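Local coordinates for protein inactive dihydroorotase-like domain (Chaetomium thermophilum, PDB 5NNL) that is a catalytically inactive, dihydroorotase-like domain that keeps the beta/alpha-barrel type of fold of its enzyme relatives, at residues Phe185-Gln188 against Lys189-Pro192; Leu246-Ala249 against Val250-Arg254; Glu283-Leu286 against Asp287-Phe290. One frame throughout, in Å; residues are numbered along the deposited sequence.

Contact 1: Phe185-Gln188 against Lys189-Pro192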
loop_
_atom_site.group_PDB
_atom_site.type_symbol
_atom_site.label_atom_id
_atom_site.label_comp_id
_atom_site.label_asym_id
_atom_site.label_seq_id
_atom_site.Cartn_x
_atom_site.Cartn_y
_atom_site.Cartn_z
ATOM N N PHE A 185 8.044 13.005 -0.466
ATOM C CA PHE A 185 7.761 14.390 -0.813
ATOM C C PHE A 185 7.260 15.222 0.360
ATOM O O PHE A 185 6.952 16.405 0.170
ATOM C CB PHE A 185 6.739 14.437 -1.954
ATOM C CG PHE A 185 7.152 13.644 -3.152
ATOM C CD1 PHE A 185 8.006 14.189 -4.092
ATOM C CD2 PHE A 185 6.696 12.348 -3.334
ATOM C CE1 PHE A 185 8.397 13.462 -5.190
ATOM C CE2 PHE A 185 7.082 11.612 -4.436
ATOM C CZ PHE A 185 7.934 12.170 -5.365
ATOM N N LEU A 186 7.172 14.643 1.559
ATOM C CA LEU A 186 6.823 15.365 2.776
ATOM C C LEU A 186 7.751 14.917 3.893
ATOM O O LEU A 186 8.023 13.721 4.033
ATOM C CB LEU A 186 5.370 15.118 3.201
ATOM C CG LEU A 186 4.269 15.548 2.234
ATOM C CD1 LEU A 186 2.948 14.950 2.671
ATOM C CD2 LEU A 186 4.167 17.060 2.158
ATOM N N SER A 187 8.223 15.877 4.692
ATOM C CA SER A 187 9.140 15.600 5.792
ATOM C C SER A 187 8.741 16.442 7.000
ATOM O O SER A 187 7.794 17.233 6.952
ATOM C CB SER A 187 10.592 15.882 5.386
ATOM O OG SER A 187 10.860 17.273 5.372
ATOM N N GLN A 188 9.480 16.268 8.099
ATOM C CA GLN A 188 9.222 17.043 9.309
ATOM C C GLN A 188 9.560 18.517 9.136
ATOM O O GLN A 188 9.132 19.337 9.954
ATOM C CB GLN A 188 10.003 16.454 10.484
ATOM C CG GLN A 188 9.244 15.349 11.201
ATOM C CD GLN A 188 10.105 14.576 12.177
ATOM O OE1 GLN A 188 10.936 15.151 12.877
ATOM N NE2 GLN A 188 9.918 13.263 12.221
ATOM N N LYS A 189 10.322 18.870 8.099
ATOM C CA LYS A 189 10.449 20.274 7.726
ATOM C C LYS A 189 9.099 20.845 7.312
ATOM O O LYS A 189 8.770 21.991 7.642
ATOM C CB LYS A 189 11.462 20.425 6.591
ATOM C CG LYS A 189 11.689 21.862 6.128
ATOM C CD LYS A 189 12.714 22.578 6.991
ATOM C CE LYS A 189 12.781 24.060 6.654
ATOM N NZ LYS A 189 14.159 24.611 6.807
ATOM N N ASP A 190 8.306 20.062 6.578
ATOM C CA ASP A 190 6.987 20.518 6.155
ATOM C C ASP A 190 5.988 20.493 7.305
ATOM O O ASP A 190 5.035 21.279 7.310
ATOM C CB ASP A 190 6.497 19.654 4.996
ATOM C CG ASP A 190 7.525 19.539 3.889
ATOM O OD1 ASP A 190 8.082 20.585 3.493
ATOM O OD2 ASP A 190 7.795 18.407 3.434
ATOM N N CYS A 191 6.183 19.603 8.277
ATOM C CA CYS A 191 5.312 19.527 9.449
ATOM C C CYS A 191 6.145 19.033 10.618
ATOM O O CYS A 191 6.336 17.822 10.797
ATOM C CB CYS A 191 4.116 18.604 9.221
ATOM S SG CYS A 191 3.191 18.281 10.752
ATOM N N PRO A 192 6.667 19.943 11.447
ATOM C CA PRO A 192 7.468 19.492 12.597
ATOM C C PRO A 192 6.678 18.641 13.575
ATOM O O PRO A 192 7.243 17.724 14.183
ATOM C CB PRO A 192 7.943 20.806 13.237
ATOM C CG PRO A 192 7.767 21.854 12.177
ATOM C CD PRO A 192 6.587 21.412 11.372
#
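Asp190 turns its carboxylate back to the backbone N of Ser187 across a tight turn, while the Ser187 hydroxyl is turned to Lys189 N. Asp190 OD2 takes the hydrogen of Ser187 N at 2.9 Å, meeting it on the anti side and 31° out of the carboxylate plane. With CG set beside its own backbone N (chi1 -51°), the carboxylate reaches back over the preceding residues. There it crosses the Leu186 side chain at about a right angle, OD2 lying 4.1 Å from Leu186 CD2; on the main chain, OD2 comes within 3.3 Å of Leu186 CA. The Ser187 hydroxyl is held between the backbone N and the carbonyl carbon (chi1 76°). In this position OG accepts Lys189 N at 3.2 Å, forming an ST turn, and also touches Lys189 CB, while the lysine chain leads outward. Ser187 O receives Cys191 N at 3.2 Å and, more weakly, Asp190 N. Gln188 points its amide elsewhere, giving NE2 to Leu197 O, and Cys191 is tied to Cys194 by a disulfide. Small serine and short aspartate thus suit a turn whose amides must find acceptors nearby: side-chain oxygens supply two of them, and buried Ser187 has its polar groups engaged locally.

Contact 2: Leu246-Ala249 against Val250-Arg254; sequences LLTA and VVDGR
Leu246 O and Leu247 O accept Val250 N and Val251 N as the final turns of helix 242-251 run out, each bond 2.9 Å long. Asp252 N still reaches Thr248 O at 3.0 Å, but the next step breaks the pattern. Gly253 takes a positive phi of 78°, natural for a residue without CB. Arg254 N then returns to Ala249 O at 2.8 Å while Gly253 N bonds Val250 O, which together make a Schellman motif. Among the side chains, Thr248 and Asp252 run side by side in the same direction, and Thr248 CG2 meets Asp252 OD2 at 3.7 Å. Thr248 turns its hydroxyl the other way, to Pro244 O and Lys307 N. Each valine sets CG2 beside its own backbone N, and this branch touches a carbonyl oxygen one turn back: Val250 CG2 is 3.4 Å from Leu246 O, and Val251 CG2 is placed likewise against Leu247 O. Small Ala249 lets Arg254 CB approach its methyl to 4.1 Å. Outward, Leu246 and Val250 pack on helix 257-271 through Leu264, Val257 and Val260, Leu247 and Val251 face strand 281-291, and the Arg254 guanidinium makes a cation-pi contact with Trp207 at the end of helix 200-207.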
loop_
_atom_site.group_PDB
_atom_site.type_symbol
_atom_site.label_atom_id
_atom_site.label_comp_id
_atom_site.label_asym_id
_atom_site.label_seq_id
_atom_site.Cartn_x
_atom_site.Cartn_y
_atom_site.Cartn_z
ATOM N N LEU A 246 4.984 11.064 -8.360
ATOM C CA LEU A 246 6.086 10.297 -8.932
ATOM C C LEU A 246 6.397 10.752 -10.350
ATOM O O LEU A 246 7.566 10.915 -10.714
ATOM C CB LEU A 246 5.744 8.809 -8.924
ATOM C CG LEU A 246 5.563 8.177 -7.546
ATOM C CD1 LEU A 246 4.914 6.809 -7.680
ATOM C CD2 LEU A 246 6.898 8.075 -6.828
ATOM N N LEU A 247 5.363 10.951 -11.167
ATOM C CA LEU A 247 5.590 11.359 -12.547
ATOM C C LEU A 247 6.150 12.772 -12.622
ATOM O O LEU A 247 6.905 13.088 -13.547
ATOM C CB LEU A 247 4.292 11.242 -13.341
ATOM C CG LEU A 247 3.702 9.831 -13.388
ATOM C CD1 LEU A 247 2.407 9.830 -14.165
ATOM C CD2 LEU A 247 4.679 8.834 -13.993
ATOM N N THR A 248 5.796 13.631 -11.667
ATOM C CA THR A 248 6.435 14.938 -11.586
ATOM C C THR A 248 7.929 14.792 -11.328
ATOM O O THR A 248 8.740 15.541 -11.885
ATOM C CB THR A 248 5.766 15.774 -10.492
ATOM O OG1 THR A 248 4.364 15.887 -10.769
ATOM C CG2 THR A 248 6.379 17.173 -10.416
ATOM N N ALA A 249 8.314 13.815 -10.500
ATOM C CA ALA A 249 9.731 13.553 -10.262
ATOM C C ALA A 249 10.400 12.949 -11.491
ATOM O O ALA A 249 11.596 13.169 -11.713
ATOM C CB ALA A 249 9.898 12.624 -9.059
ATOM N N VAL A 250 9.655 12.179 -12.290
ATOM C CA VAL A 250 10.188 11.665 -13.551
ATOM C C VAL A 250 10.500 12.821 -14.492
ATOM O O VAL A 250 11.582 12.891 -15.086
ATOM C CB VAL A 250 9.196 10.675 -14.195
ATOM C CG1 VAL A 250 9.606 10.343 -15.636
ATOM C CG2 VAL A 250 9.090 9.393 -13.373
ATOM N N VAL A 251 9.544 13.736 -14.653
ATOM C CA VAL A 251 9.742 14.892 -15.519
ATOM C C VAL A 251 10.899 15.743 -15.011
ATOM O O VAL A 251 11.649 16.330 -15.800
ATOM C CB VAL A 251 8.433 15.698 -15.622
ATOM C CG1 VAL A 251 8.651 17.032 -16.321
ATOM C CG2 VAL A 251 7.379 14.879 -16.359
ATOM N N ASP A 252 11.069 15.823 -13.692
ATOM C CA ASP A 252 12.185 16.566 -13.118
ATOM C C ASP A 252 13.492 15.787 -13.149
ATOM O O ASP A 252 14.495 16.277 -12.621
ATOM C CB ASP A 252 11.870 16.970 -11.676
ATOM C CG ASP A 252 10.586 17.770 -11.564
ATOM O OD1 ASP A 252 10.133 18.306 -12.598
ATOM O OD2 ASP A 252 10.030 17.859 -10.447
ATOM N N GLY A 253 13.509 14.595 -13.736
ATOM C CA GLY A 253 14.733 13.834 -13.873
ATOM C C GLY A 253 15.200 13.113 -12.630
ATOM O O GLY A 253 16.350 12.662 -12.595
ATOM N N ARG A 254 14.353 12.984 -11.605
ATOM C CA ARG A 254 14.718 12.246 -10.401
ATOM C C ARG A 254 14.360 10.767 -10.477
ATOM O O ARG A 254 14.960 9.960 -9.758
ATOM C CB ARG A 254 14.037 12.857 -9.171
ATOM C CG ARG A 254 14.556 14.239 -8.803
ATOM C CD ARG A 254 14.535 14.477 -7.299
ATOM N NE ARG A 254 13.241 14.957 -6.826
ATOM C CZ ARG A 254 12.882 14.996 -5.545
ATOM N NH1 ARG A 254 13.715 14.570 -4.606
ATOM N NH2 ARG A 254 11.688 15.454 -5.202
#

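Contact 3: Glu283-Leu286 against Asp287-Phe290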
loop_
_atom_site.group_PDB
_atom_site.type_symbol
_atom_site.label_atom_id
_atom_site.label_comp_id
_atom_site.label_asym_id
_atom_site.label_seq_id
_atom_site.Cartn_x
_atom_site.Cartn_y
_atom_site.Cartn_z
ATOM N N GLU A 283 -3.297 4.686 -19.682
ATOM C CA GLU A 283 -2.675 5.633 -20.597
ATOM C C GLU A 283 -2.509 6.964 -19.880
ATOM O O GLU A 283 -3.480 7.503 -19.337
ATOM C CB GLU A 283 -3.508 5.818 -21.866
ATOM C CG GLU A 283 -2.855 6.728 -22.904
ATOM C CD GLU A 283 -3.683 6.871 -24.170
ATOM O OE1 GLU A 283 -4.929 6.794 -24.076
ATOM O OE2 GLU A 283 -3.086 7.052 -25.254
ATOM N N ILE A 284 -1.286 7.490 -19.890
ATOM C CA ILE A 284 -0.914 8.646 -19.085
ATOM C C ILE A 284 -0.307 9.710 -19.987
ATOM O O ILE A 284 0.612 9.428 -20.765
ATOM C CB ILE A 284 0.074 8.253 -17.970
ATOM C CG1 ILE A 284 -0.640 7.381 -16.935
ATOM C CG2 ILE A 284 0.658 9.480 -17.290
ATOM C CD1 ILE A 284 0.224 6.327 -16.359
ATOM N N GLU A 285 -0.821 10.931 -19.877
ATOM C CA GLU A 285 -0.204 12.106 -20.489
ATOM C C GLU A 285 0.824 12.615 -19.486
ATOM O O GLU A 285 0.512 13.367 -18.562
ATOM C CB GLU A 285 -1.263 13.143 -20.843
ATOM C CG GLU A 285 -2.190 12.668 -21.970
ATOM C CD GLU A 285 -3.562 13.328 -21.975
ATOM O OE1 GLU A 285 -4.107 13.544 -23.079
ATOM O OE2 GLU A 285 -4.108 13.616 -20.889
ATOM N N LEU A 286 2.070 12.173 -19.668
ATOM C CA LEU A 286 3.112 12.392 -18.668
ATOM C C LEU A 286 3.429 13.870 -18.480
ATOM O O LEU A 286 3.813 14.287 -17.381
ATOM C CB LEU A 286 4.365 11.620 -19.077
ATOM C CG LEU A 286 5.630 11.812 -18.246
ATOM C CD1 LEU A 286 5.393 11.422 -16.800
ATOM C CD2 LEU A 286 6.762 11.000 -18.846
ATOM N N ASP A 287 3.271 14.678 -19.529
ATOM C CA ASP A 287 3.663 16.080 -19.506
ATOM C C ASP A 287 2.513 17.033 -19.223
ATOM O O ASP A 287 2.755 18.233 -19.064
ATOM C CB ASP A 287 4.300 16.473 -20.844
ATOM C CG ASP A 287 5.787 16.199 -20.887
ATOM O OD1 ASP A 287 6.464 16.400 -19.852
ATOM O OD2 ASP A 287 6.277 15.789 -21.960
ATOM N N ARG A 288 1.280 16.545 -19.170
ATOM C CA ARG A 288 0.148 17.435 -18.968
ATOM C C ARG A 288 0.120 17.917 -17.523
ATOM O O ARG A 288 0.126 17.109 -16.588
ATOM C CB ARG A 288 -1.155 16.730 -19.325
ATOM C CG ARG A 288 -2.336 17.677 -19.386
ATOM C CD ARG A 288 -3.611 16.978 -19.799
ATOM N NE ARG A 288 -4.769 17.848 -19.608
ATOM C CZ ARG A 288 -6.034 17.441 -19.636
ATOM N NH1 ARG A 288 -6.326 16.164 -19.845
ATOM N NH2 ARG A 288 -7.012 18.315 -19.450
ATOM N N ALA A 289 0.098 19.234 -17.344
ATOM C CA ALA A 289 -0.010 19.823 -16.019
ATOM C C ALA A 289 -1.466 19.887 -15.577
ATOM O O ALA A 289 -2.389 19.933 -16.396
ATOM C CB ALA A 289 0.592 21.227 -16.002
ATOM N N PHE A 290 -1.661 19.887 -14.262
ATOM C CA PHE A 290 -2.987 20.023 -13.679
ATOM C C PHE A 290 -2.829 20.490 -12.242
ATOM O O PHE A 290 -1.850 20.152 -11.571
ATOM C CB PHE A 290 -3.767 18.706 -13.726
ATOM C CG PHE A 290 -3.317 17.698 -12.707
ATOM C CD1 PHE A 290 -2.216 16.894 -12.946
ATOM C CD2 PHE A 290 -3.997 17.556 -11.511
ATOM C CE1 PHE A 290 -1.802 15.970 -12.010
ATOM C CE2 PHE A 290 -3.587 16.630 -10.572
ATOM C CZ PHE A 290 -2.489 15.837 -10.822
#
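Glu285 O accepts Arg288 N in a weak bond of 3.3 Å, the closure of a type I beta turn that runs from Glu285 to Arg288. Leu286 and Asp287 form its corner, where strand 281-291 changes direction. Beyond this backbone link the two end residues also meet through their side chains, which lie side by side and point the same way. Glu285 CB and Arg288 CB approach to 3.9 Å, so the pair is in contact from its root. Further out, Glu285 OE2 makes a salt bridge with Arg288 NH1 at 3.5 Å, coming in at the edge of the guanidinium and in its plane, with Arg288 CD almost as close. The carboxylate itself is turned 80° against the guanidinium, so one oxygen carries the contact and no two-pronged pairing forms. Arg288 sends CG opposite its backbone N (chi1 -169°) and stays extended from CG to NE, which brings the long chain level with the glutamate. NH1 has a second, long and weak ion pair with Asp323. At the corner, Asp287 OD2 makes a salt bridge with Arg2 NE, its side chain lying beside Val251 of helix 242-251, whereas apolar Leu286 suits its buried place by packing on Leu247 of that helix. The long spacing and nearly perpendicular planes suggest an electrostatic attraction rather than a rigid clamp. Arg2 probably steadies the Asp287 charge, and acid and base alongside the turn would partly balance each other.

In the fold
All three contacts are in series along the chain, each joining residues a few positions apart in one continuous stretch, so none encloses or crosses another. Contact 1 comes first, shaping the loop that leaves helix 181-185 toward helix 200-207. Contact 2 ends helix 242-251, and contact 3 bends strand 281-291. Phe185, at the start of contact 1, joins it to contact 2: its CE1 lies 3.8 Å from Arg254 NH2, and its CZ packs against the Ala249 methyl. Contact 2 in turn rests on contact 3, Leu247 CD1 meeting Ile284 CG2 at 3.6 Å. Helix 242-251 therefore links contacts 1 and 3, which stay about 12 Å apart at their nearest atoms.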